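Side-chain contacts in malonyl CoA-acyl carrier protein transacylase (PDB 4RR5), which catalyses transfer of the malonyl group from malonyl-CoA to holo-acyl carrier protein, a step that supplies malonyl-ACP for fatty acid biosynthesis: residues A[109-112]-A[113-117]; A[39-42]-A[43-46]; A[54-57]-A[58-62]. One frame throughout, in Å; residues are numbered along the deposited sequence.

Interaction 1: A[109-112]-A[113-117]; sequences LVKQ and RSEVM. With ACT (acetate ion), chain B.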
loop_
_atom_site.group_PDB
_atom_site.type_symbol
_atom_site.label_atom_id
_atom_site.label_comp_id
_atom_site.label_asym_id
_atom_site.label_seq_id
_atom_site.Cartn_x
_atom_site.Cartn_y
_atom_site.Cartn_z
ATOM N N LEU A 109 -8.282 11.652 -3.651
ATOM C CA LEU A 109 -8.277 10.359 -4.339
ATOM C C LEU A 109 -8.386 9.189 -3.370
ATOM O O LEU A 109 -9.197 8.282 -3.563
ATOM C CB LEU A 109 -7.014 10.209 -5.193
ATOM C CG LEU A 109 -6.978 11.160 -6.385
ATOM C CD1 LEU A 109 -5.625 11.156 -7.037
ATOM C CD2 LEU A 109 -8.063 10.736 -7.366
ATOM N N VAL A 110 -7.570 9.211 -2.320
ATOM C CA VAL A 110 -7.567 8.135 -1.350
ATOM C C VAL A 110 -8.925 8.025 -0.671
ATOM O O VAL A 110 -9.460 6.924 -0.475
ATOM C CB VAL A 110 -6.472 8.356 -0.329
ATOM C CG1 VAL A 110 -6.699 7.481 0.900
ATOM C CG2 VAL A 110 -5.115 8.079 -0.975
ATOM N N LYS A 111 -9.502 9.176 -0.348
ATOM C CA LYS A 111 -10.801 9.224 0.307
ATOM C C LYS A 111 -11.857 8.543 -0.540
ATOM O O LYS A 111 -12.646 7.742 -0.041
ATOM C CB LYS A 111 -11.186 10.670 0.581
ATOM C CG LYS A 111 -12.509 10.903 1.261
ATOM C CD LYS A 111 -12.644 12.419 1.478
ATOM C CE LYS A 111 -13.867 12.788 2.282
ATOM N NZ LYS A 111 -15.091 12.558 1.486
ATOM N N GLN A 112 -11.865 8.859 -1.829
ATOM C CA GLN A 112 -12.842 8.268 -2.730
ATOM C C GLN A 112 -12.540 6.793 -2.921
ATOM O O GLN A 112 -13.444 5.961 -2.843
ATOM C CB GLN A 112 -12.866 8.987 -4.077
ATOM C CG GLN A 112 -13.872 8.395 -5.056
ATOM C CD GLN A 112 -14.007 9.224 -6.322
ATOM O OE1 GLN A 112 -13.568 10.376 -6.362
ATOM N NE2 GLN A 112 -14.614 8.642 -7.365
ATOM N N ARG A 113 -11.266 6.478 -3.142
ATOM C CA ARG A 113 -10.838 5.105 -3.364
ATOM C C ARG A 113 -11.313 4.198 -2.241
ATOM O O ARG A 113 -11.852 3.109 -2.492
ATOM C CB ARG A 113 -9.320 5.027 -3.473
ATOM C CG ARG A 113 -8.796 3.644 -3.760
ATOM C CD ARG A 113 -7.371 3.528 -3.269
ATOM N NE ARG A 113 -6.630 2.460 -3.930
ATOM C CZ ARG A 113 -6.070 1.437 -3.293
ATOM N NH1 ARG A 113 -6.158 1.342 -1.976
ATOM N NH2 ARG A 113 -5.401 0.514 -3.970
ATOM N N SER A 114 -11.113 4.664 -1.005
ATOM C CA SER A 114 -11.415 3.880 0.187
ATOM C C SER A 114 -12.918 3.787 0.430
ATOM O O SER A 114 -13.389 2.825 1.047
ATOM C CB SER A 114 -10.714 4.470 1.424
ATOM O OG SER A 114 -11.180 5.779 1.736
ATOM N N GLU A 115 -13.675 4.769 -0.053
ATOM C CA GLU A 115 -15.131 4.682 0.044
ATOM C C GLU A 115 -15.687 3.614 -0.886
ATOM O O GLU A 115 -16.507 2.787 -0.474
ATOM C CB GLU A 115 -15.778 6.030 -0.256
ATOM C CG GLU A 115 -15.821 6.919 0.960
ATOM C CD GLU A 115 -16.097 8.347 0.605
ATOM O OE1 GLU A 115 -16.645 8.584 -0.497
ATOM O OE2 GLU A 115 -15.753 9.225 1.422
ATOM N N VAL A 116 -15.240 3.664 -2.138
ATOM C CA VAL A 116 -15.544 2.666 -3.147
ATOM C C VAL A 116 -15.324 1.252 -2.617
ATOM O O VAL A 116 -16.231 0.425 -2.657
ATOM C CB VAL A 116 -14.662 2.873 -4.411
ATOM C CG1 VAL A 116 -14.670 1.636 -5.285
ATOM C CG2 VAL A 116 -15.089 4.117 -5.194
ATOM N N MET A 117 -14.123 0.986 -2.101
ATOM C CA MET A 117 -13.754 -0.359 -1.661
ATOM C C MET A 117 -14.526 -0.774 -0.413
ATOM O O MET A 117 -14.877 -1.946 -0.255
ATOM C CB MET A 117 -12.244 -0.444 -1.416
ATOM C CG MET A 117 -11.435 -0.119 -2.656
ATOM S SD MET A 117 -9.667 -0.010 -2.363
ATOM C CE MET A 117 -9.433 -1.555 -1.511
HETATM C C ACT B . -6.358 -2.269 -0.051
HETATM O O ACT B . -5.658 -1.272 -0.404
HETATM O OXT ACT B . -7.195 -2.086 0.871
HETATM C CH3 ACT B . -6.218 -3.634 -0.678
#
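V110 O sits within reach of two groups of S114. The backbone S114 N donates to it at 2.8 Å, and S114 OG lies 3.0 Å from the same V110 O. A chi1 of 64° holds that hydroxyl between the backbone N and the carbonyl carbon, where it also comes 3.0 Å from K111 O; its single proton can serve either carbonyl. Two residues further on, V116 N donates to Q112 O at 3.0 Å in an almost straight bond (177°). On the outer side of the helix K111 and E115 run side by side, joined by a weak salt bridge of 3.4 Å between K111 NZ and E115 OE2. R113 leaves in another direction, its chain extended from CG to NE. Its NH1 donates to an acetate O at 3.1 Å (157°), M117 SD lies 3.7 Å above the plane of the guanidinium, displaced toward its rim, and NH2 bonds to Q237 and to S88, the probable nucleophile. The acetate, probably from the crystallisation liquor, also bonds to S88 OG; this is consistent with R113 receiving the malonyl carboxylate, as in related malonyltransferases. Helix 103-119 thus packs L109 and Q112 on helix 193-204, V110 and S114 on helix 56-76, and R113 on Y92 of helix 90-97.

Interaction 2: A[39-42]-A[43-46]; sequences GWSV and VEKC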
loop_
_atom_site.group_PDB
_atom_site.type_symbol
_atom_site.label_atom_id
_atom_site.label_comp_id
_atom_site.label_asym_id
_atom_site.label_seq_id
_atom_site.Cartn_x
_atom_site.Cartn_y
_atom_site.Cartn_z
ATOM N N GLY A 39 -13.184 16.068 6.714
ATOM C CA GLY A 39 -14.281 16.323 7.626
ATOM C C GLY A 39 -14.139 15.646 8.978
ATOM O O GLY A 39 -15.067 15.668 9.791
ATOM N N TRP A 40 -12.980 15.041 9.224
ATOM C CA TRP A 40 -12.692 14.446 10.522
ATOM C C TRP A 40 -11.195 14.395 10.749
ATOM O O TRP A 40 -10.412 14.394 9.804
ATOM C CB TRP A 40 -13.305 13.042 10.646
ATOM C CG TRP A 40 -13.121 12.126 9.454
ATOM C CD1 TRP A 40 -13.974 11.980 8.402
ATOM C CD2 TRP A 40 -12.031 11.222 9.211
ATOM N NE1 TRP A 40 -13.487 11.050 7.519
ATOM C CE2 TRP A 40 -12.291 10.574 7.986
ATOM C CE3 TRP A 40 -10.852 10.912 9.900
ATOM C CZ2 TRP A 40 -11.427 9.626 7.439
ATOM C CZ3 TRP A 40 -9.994 9.964 9.356
ATOM C CH2 TRP A 40 -10.292 9.329 8.142
ATOM N N SER A 41 -10.797 14.363 12.014
ATOM C CA SER A 41 -9.389 14.425 12.370
ATOM C C SER A 41 -8.686 13.076 12.235
ATOM O O SER A 41 -9.126 12.071 12.808
ATOM C CB SER A 41 -9.244 14.938 13.796
ATOM O OG SER A 41 -7.911 14.788 14.246
ATOM N N VAL A 42 -7.584 13.057 11.488
ATOM C CA VAL A 42 -6.783 11.837 11.384
ATOM C C VAL A 42 -6.141 11.481 12.738
ATOM O O VAL A 42 -6.102 10.308 13.120
ATOM C CB VAL A 42 -5.703 11.968 10.282
ATOM C CG1 VAL A 42 -4.683 10.822 10.355
ATOM C CG2 VAL A 42 -6.369 12.006 8.913
ATOM N N VAL A 43 -5.665 12.486 13.465
ATOM C CA VAL A 43 -5.085 12.268 14.788
ATOM C C VAL A 43 -6.073 11.589 15.717
ATOM O O VAL A 43 -5.759 10.567 16.335
ATOM C CB VAL A 43 -4.632 13.584 15.447
ATOM C CG1 VAL A 43 -3.932 13.300 16.753
ATOM C CG2 VAL A 43 -3.702 14.312 14.537
ATOM N N GLU A 44 -7.275 12.151 15.793
ATOM C CA GLU A 44 -8.308 11.605 16.665
ATOM C C GLU A 44 -8.619 10.168 16.300
ATOM O O GLU A 44 -8.686 9.308 17.163
ATOM C CB GLU A 44 -9.582 12.458 16.603
ATOM C CG GLU A 44 -9.459 13.875 17.228
ATOM C CD GLU A 44 -9.388 13.867 18.763
ATOM O OE1 GLU A 44 -10.135 13.094 19.398
ATOM O OE2 GLU A 44 -8.584 14.639 19.333
ATOM N N LYS A 45 -8.777 9.906 15.006
ATOM C CA LYS A 45 -9.163 8.583 14.527
ATOM C C LYS A 45 -8.074 7.528 14.767
ATOM O O LYS A 45 -8.374 6.364 14.994
ATOM C CB LYS A 45 -9.526 8.668 13.039
ATOM C CG LYS A 45 -10.085 7.382 12.417
ATOM C CD LYS A 45 -11.359 6.883 13.093
ATOM C CE LYS A 45 -12.443 7.963 13.137
ATOM N NZ LYS A 45 -12.865 8.440 11.779
ATOM N N CYS A 46 -6.811 7.934 14.732
ATOM C CA CYS A 46 -5.716 6.998 14.971
ATOM C C CYS A 46 -5.607 6.599 16.446
ATOM O O CYS A 46 -4.882 5.667 16.800
ATOM C CB CYS A 46 -4.386 7.598 14.504
ATOM S SG CYS A 46 -4.140 7.602 12.709
#
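W40 and K45 meet in a cation-pi contact at the entry to helix 42-46. K45 NZ lies 4.0 Å from the centroid of the six-membered ring of W40 and 23° off its normal, which places the ammonium over the face but displaced toward the rim. The lysine gets there by folding: its chain bends at three successive torsions, chi2, chi3 and chi4, curling the amine back over the indole. Its aliphatic part shares the contact, with K45 CB 3.9 Å from W40 CZ3.

The hydrogen bonds are those of a helix start. S41 is the N-cap, and its OG accepts from E44 N at 3.1 Å with an N-H...O angle of 175°. The hydroxyl is anti to its own backbone N (chi1 170°), turned toward the first turn of the helix. Two backbone bonds follow, K45 N to S41 O at 3.1 Å and C46 N to V42 O at 3.0 Å.

Apolar contacts are fewer. V42 CG1 approaches C46 SG at 4.0 Å, and both side chains also touch C62 of helix 56-76, while E44 CG lies 3.6 Å from S41 CB beside the capping bond.

Chemically, the ammonium of K45 has two kinds of partner: the pi face of W40 and the side-chain oxygen N58 OD1. The lysine therefore joins the loop after helix 25-38 to the start of helix 56-76, and its positive charge is probably stabilised by both, while S41 satisfies an amide that the first turn leaves without a backbone acceptor.

Interaction 3: A[54-57]-A[58-62]; sequences ALTQ and NTQPC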
loop_
_atom_site.group_PDB
_atom_site.type_symbol
_atom_site.label_atom_id
_atom_site.label_comp_id
_atom_site.label_asym_id
_atom_site.label_seq_id
_atom_site.Cartn_x
_atom_site.Cartn_y
_atom_site.Cartn_z
ATOM N N ALA A 54 -9.328 -0.152 11.628
ATOM C CA ALA A 54 -9.037 -1.132 10.598
ATOM C C ALA A 54 -10.042 -1.057 9.440
ATOM O O ALA A 54 -9.780 -1.576 8.354
ATOM C CB ALA A 54 -9.007 -2.530 11.199
ATOM N N LEU A 55 -11.180 -0.408 9.671
ATOM C CA LEU A 55 -12.131 -0.163 8.595
ATOM C C LEU A 55 -11.458 0.665 7.501
ATOM O O LEU A 55 -11.019 1.797 7.744
ATOM C CB LEU A 55 -13.388 0.542 9.121
ATOM C CG LEU A 55 -14.176 -0.220 10.198
ATOM C CD1 LEU A 55 -15.488 0.476 10.518
ATOM C CD2 LEU A 55 -14.408 -1.675 9.795
ATOM N N THR A 56 -11.395 0.098 6.294
ATOM C CA THR A 56 -10.567 0.635 5.214
ATOM C C THR A 56 -10.870 2.105 4.865
ATOM O O THR A 56 -9.986 2.804 4.390
ATOM C CB THR A 56 -10.693 -0.241 3.940
ATOM O OG1 THR A 56 -9.501 -0.111 3.148
ATOM C CG2 THR A 56 -11.918 0.128 3.101
ATOM N N GLN A 57 -12.087 2.581 5.138
ATOM C CA GLN A 57 -12.441 3.984 4.888
ATOM C C GLN A 57 -11.804 4.935 5.900
ATOM O O GLN A 57 -11.718 6.136 5.660
ATOM C CB GLN A 57 -13.968 4.177 4.884
ATOM C CG GLN A 57 -14.674 3.954 6.230
ATOM C CD GLN A 57 -15.086 2.506 6.480
ATOM O OE1 GLN A 57 -14.882 1.628 5.638
ATOM N NE2 GLN A 57 -15.690 2.258 7.643
ATOM N N ASN A 58 -11.380 4.396 7.038
ATOM C CA ASN A 58 -10.546 5.140 7.979
ATOM C C ASN A 58 -9.068 4.906 7.686
ATOM O O ASN A 58 -8.284 5.841 7.573
ATOM C CB ASN A 58 -10.851 4.732 9.426
ATOM C CG ASN A 58 -12.279 5.091 9.863
ATOM O OD1 ASN A 58 -12.820 6.136 9.493
ATOM N ND2 ASN A 58 -12.883 4.218 10.662
ATOM N N THR A 59 -8.705 3.637 7.554
ATOM C CA THR A 59 -7.313 3.241 7.446
ATOM C C THR A 59 -6.595 3.896 6.275
ATOM O O THR A 59 -5.465 4.372 6.420
ATOM C CB THR A 59 -7.176 1.737 7.284
ATOM O OG1 THR A 59 -8.027 1.070 8.228
ATOM C CG2 THR A 59 -5.724 1.321 7.484
ATOM N N GLN A 60 -7.237 3.925 5.113
ATOM C CA GLN A 60 -6.514 4.370 3.941
ATOM C C GLN A 60 -6.154 5.856 4.051
ATOM O O GLN A 60 -4.975 6.200 3.962
ATOM C CB GLN A 60 -7.293 4.057 2.655
ATOM C CG GLN A 60 -7.447 2.570 2.403
ATOM C CD GLN A 60 -7.842 2.270 0.970
ATOM O OE1 GLN A 60 -7.447 2.980 0.043
ATOM N NE2 GLN A 60 -8.635 1.228 0.780
ATOM N N PRO A 61 -7.139 6.743 4.275
ATOM C CA PRO A 61 -6.662 8.130 4.374
ATOM C C PRO A 61 -5.760 8.373 5.599
ATOM O O PRO A 61 -4.871 9.230 5.533
ATOM C CB PRO A 61 -7.959 8.947 4.463
ATOM C CG PRO A 61 -9.015 7.982 4.852
ATOM C CD PRO A 61 -8.609 6.651 4.323
ATOM N N CYS A 62 -5.970 7.632 6.684
ATOM C CA CYS A 62 -5.060 7.742 7.822
ATOM C C CYS A 62 -3.614 7.368 7.450
ATOM O O CYS A 62 -2.676 8.117 7.761
ATOM C CB CYS A 62 -5.539 6.881 8.988
ATOM S SG CYS A 62 -6.813 7.666 9.989
#
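The side chains of T56 and Q60 run alongside each other in the same direction and make the tight part of this first turn of helix 56-76. Q60 NE2 donates to T56 OG1 at 2.9 Å and 172°, with the hydroxyl oxygen only 3° out of the amide plane. T56 places that oxygen anti to its backbone N (chi1 -154°), and Q60, extended beyond CG, runs back beside it; Q60 N also bonds to T56 O at 3.1 Å. T56 OG1 has a further partner in Q10, while Q60 OE1 accepts from R113, so both ends of the buried amide are held. L55 O, at the N-cap residue, takes N58 N at 2.7 Å and T59 N at 3.0 Å from opposite faces of its carbonyl plane. The other side is looser: the exposed L55 comes no nearer to the side chain of N58 than 4.0 Å, from its CB to N58 ND2, although N58 itself is held by S52 through ND2 and by K45 through OD1. P61 has no amide hydrogen to give to Q57 O, and its CG packs 3.4 Å from that oxygen where the helix kinks. Q60 and P61 pack on helix 103-119, C62 faces helix 42-46, and T59 OG1 bonds back to L53 O of helix 50-54.

Along the chain the order is interaction 2, interaction 3, interaction 1, and helix 56-76 stands between the other two. The centres of interactions 2 and 3 are about 10 Å apart, those of 3 and 1 about 9 Å, and those of 1 and 2 about 16 Å; the last pair do not touch, their nearest atoms being about 6 Å apart. P61 spans the gap: its CG is 3.8 Å from W40 CH2, and its N is 3.5 Å from V110 CG1. All three contacts belong to the acyltransferase domain, and they grade from periphery to catalytic centre: interaction 2 lies away from the probable catalytic serine and histidine, while Q60 in interaction 3 is a second-shell residue that probably positions R113 beside S88.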